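Long-range contact in catechol O-methyltransferase (PDB 6JCL), which transfers the methyl group of S-adenosyl-L-methionine to a hydroxyl of catechol-like compounds, using a divalent metal cation, and works as a homodimer: residues R169-L174 / D181-R186. Numbering follows the deposited sequence.
With SR (strontium ion), chain L.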
ATOM      1  N   ARG A 169      -3.536 -13.098  -9.540  1.00 14.83           N
ATOM      2  CA  ARG A 169      -4.229 -13.676 -10.692  1.00 15.35           C
ATOM      3  C   ARG A 169      -5.343 -14.636 -10.254  1.00 18.41           C
ATOM      4  O   ARG A 169      -5.411 -15.795 -10.677  1.00 16.28           O
ATOM      5  CB  ARG A 169      -3.236 -14.374 -11.643  1.00 17.08           C
ATOM      6  CG  ARG A 169      -2.145 -13.427 -12.230  1.00 18.98           C
ATOM      7  CD  ARG A 169      -2.741 -12.135 -12.841  1.00 16.19           C
ATOM      8  NE  ARG A 169      -3.819 -12.508 -13.756  1.00 18.08           N
ATOM      9  CZ  ARG A 169      -5.059 -12.024 -13.730  1.00 20.40           C
ATOM     10  NH1 ARG A 169      -5.405 -11.086 -12.861  1.00 18.18           N
ATOM     11  NH2 ARG A 169      -5.971 -12.525 -14.582  1.00 19.46           N
ATOM     12  N   GLY A 170      -6.242 -14.130  -9.407  1.00 17.10           N
ATOM     13  CA  GLY A 170      -7.397 -14.926  -9.011  1.00 17.35           C
ATOM     14  C   GLY A 170      -7.071 -16.215  -8.286  1.00 19.23           C
ATOM     15  O   GLY A 170      -7.853 -17.165  -8.347  1.00 18.35           O
ATOM     16  N   GLY A 171      -5.940 -16.264  -7.583  1.00 16.46           N
ATOM     17  CA  GLY A 171      -5.508 -17.459  -6.897  1.00 17.01           C
ATOM     18  C   GLY A 171      -4.805 -18.460  -7.777  1.00 19.90           C
ATOM     19  O   GLY A 171      -4.418 -19.526  -7.281  1.00 20.07           O
ATOM     20  N   GLY A 172      -4.639 -18.155  -9.069  1.00 18.65           N
ATOM     21  CA  GLY A 172      -4.009 -19.085  -9.986  1.00 19.48           C
ATOM     22  C   GLY A 172      -2.572 -19.403  -9.641  1.00 18.61           C
ATOM     23  O   GLY A 172      -2.030 -20.383 -10.151  1.00 19.29           O
ATOM     24  N   ILE A 173      -1.926 -18.577  -8.812  1.00 17.66           N
ATOM     25  CA  ILE A 173      -0.565 -18.873  -8.386  1.00 21.08           C
ATOM     26  C   ILE A 173      -0.500 -20.146  -7.560  1.00 26.83           C
ATOM     27  O   ILE A 173       0.584 -20.702  -7.383  1.00 23.20           O
ATOM     28  CB  ILE A 173       0.048 -17.705  -7.579  1.00 18.35           C
ATOM     29  CG1 ILE A 173      -0.835 -17.337  -6.389  1.00 16.69           C
ATOM     30  CG2 ILE A 173       0.276 -16.469  -8.468  1.00 17.56           C
ATOM     31  CD1 ILE A 173      -0.088 -16.451  -5.332  1.00 19.13           C
ATOM     32  N   LEU A 174      -1.642 -20.644  -7.083  1.00 18.58           N
ATOM     33  CA  LEU A 174      -1.691 -21.907  -6.344  1.00 19.49           C
ATOM     34  C   LEU A 174      -2.077 -23.088  -7.231  1.00 25.70           C
ATOM     35  O   LEU A 174      -2.063 -24.229  -6.763  1.00 28.04           O
ATOM     36  CB  LEU A 174      -2.680 -21.811  -5.178  1.00 27.61           C
ATOM     37  CG  LEU A 174      -2.200 -21.152  -3.875  1.00 33.59           C
ATOM     38  CD1 LEU A 174      -1.249 -20.020  -4.122  1.00 33.23           C
ATOM     39  CD2 LEU A 174      -3.381 -20.708  -3.030  1.00 30.66           C
ATOM     40  N   ASP A 181       0.551 -15.861 -16.889  1.00 17.46           N
ATOM     41  CA  ASP A 181       0.715 -14.804 -15.888  1.00 16.68           C
ATOM     42  C   ASP A 181       0.661 -15.342 -14.465  1.00 16.52           C
ATOM     43  O   ASP A 181       1.342 -14.804 -13.583  1.00 17.15           O
ATOM     44  CB  ASP A 181      -0.337 -13.698 -16.107  1.00 16.24           C
ATOM     45  CG  ASP A 181      -1.731 -14.277 -16.376  1.00 23.85           C
ATOM     46  OD1 ASP A 181      -1.958 -14.674 -17.555  1.00 50.78           O
ATOM     47  OD2 ASP A 181      -2.567 -14.354 -15.464  1.00 40.08           O
ATOM     48  N   ALA A 182      -0.056 -16.440 -14.230  1.00 16.93           N
ATOM     49  CA  ALA A 182      -0.051 -17.036 -12.899  1.00 16.95           C
ATOM     50  C   ALA A 182       1.256 -17.783 -12.612  1.00 17.40           C
ATOM     51  O   ALA A 182       1.813 -17.672 -11.517  1.00 17.26           O
ATOM     52  CB  ALA A 182      -1.270 -17.953 -12.754  1.00 17.37           C
ATOM     53  N   VAL A 183       1.777 -18.517 -13.591  1.00 18.05           N
ATOM     54  CA  VAL A 183       3.077 -19.166 -13.419  1.00 18.60           C
ATOM     55  C   VAL A 183       4.161 -18.128 -13.142  1.00 18.19           C
ATOM     56  O   VAL A 183       4.985 -18.285 -12.231  1.00 18.35           O
ATOM     57  CB  VAL A 183       3.409 -20.013 -14.656  1.00 19.45           C
ATOM     58  CG1 VAL A 183       4.851 -20.467 -14.590  1.00 20.04           C
ATOM     59  CG2 VAL A 183       2.499 -21.242 -14.708  1.00 20.11           C
ATOM     60  N   ALA A 184       4.176 -17.052 -13.932  1.00 17.78           N
ATOM     61  CA  ALA A 184       5.168 -16.000 -13.734  1.00 17.49           C
ATOM     62  C   ALA A 184       5.003 -15.334 -12.374  1.00 19.31           C
ATOM     63  O   ALA A 184       5.991 -15.036 -11.683  1.00 19.07           O
ATOM     64  CB  ALA A 184       5.062 -14.950 -14.850  1.00 17.24           C
ATOM     65  N   ALA A 185       3.756 -15.079 -11.967  1.00 17.36           N
ATOM     66  CA  ALA A 185       3.539 -14.429 -10.680  1.00 16.36           C
ATOM     67  C   ALA A 185       4.043 -15.295  -9.530  1.00 17.76           C
ATOM     68  O   ALA A 185       4.645 -14.789  -8.581  1.00 16.36           O
ATOM     69  CB  ALA A 185       2.054 -14.121 -10.495  1.00 16.42           C
ATOM     70  N   ARG A 186       3.777 -16.595  -9.575  0.50 16.94           N
ATOM     71  CA  ARG A 186       4.244 -17.457  -8.496  0.50 17.48           C
ATOM     72  C   ARG A 186       5.765 -17.458  -8.417  0.50 20.13           C
ATOM     73  O   ARG A 186       6.336 -17.370  -7.322  0.50 18.46           O
ATOM     74  CB  ARG A 186       3.710 -18.880  -8.689  0.50 18.24           C
ATOM     75  CG  ARG A 186       4.181 -19.865  -7.627  0.50 18.85           C
ATOM     76  CD  ARG A 186       3.712 -21.288  -7.961  0.50 19.96           C
ATOM     77  NE  ARG A 186       4.177 -22.289  -7.008  0.50 20.49           N
ATOM     78  CZ  ARG A 186       3.513 -22.638  -5.911  0.50 20.67           C
ATOM     79  NH1 ARG A 186       4.001 -23.569  -5.103  0.50 28.49           N
ATOM     80  NH2 ARG A 186       2.362 -22.046  -5.615  0.50 20.04           N
TER
HETATM   81 SR    SR L 304      -4.077 -15.899 -17.069  0.85 16.99          SR
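The glycine-rich loop after strand 160-165, whose last residue Asp165 and the next, Asn166, are metal ligands, folds back here onto the first turns of helix 180-194, beside a peripheral strontium site distinct from the one those two residues help form. Asp181 holds this outer ion through both carboxylate oxygens, OD1 at 2.5 Å and OD2 at 2.7 Å from SR, and Asp179 is a further ligand. The same Asp181 OD2 accepts a hydrogen bond from Arg169 NE (2.8 Å), part of a salt bridge. Gly170 and Gly171 turn the chain with positive phi, and Gly172 lies against the helix, its O 3.6 Å from Ala182 CB; a CB on Gly172 would crowd that methyl. Ile173 CG2 packs on Ala185 CB (3.6 Å), while the extended Arg186 side chain reaches across to donate from NH2 to Ile173 O (2.8 Å). Polar links thus flank a small apolar patch, tying the loop to the helix. Toward the start of strand 212-219, Gly170 is joined to Trp211 by backbone hydrogen bonding and Arg169 NH1 pairs with Asp212; on the dimer side, helix 9-21 of the second subunit packs Val12 on Ile173 and Leu174, and Phe15 on Arg186.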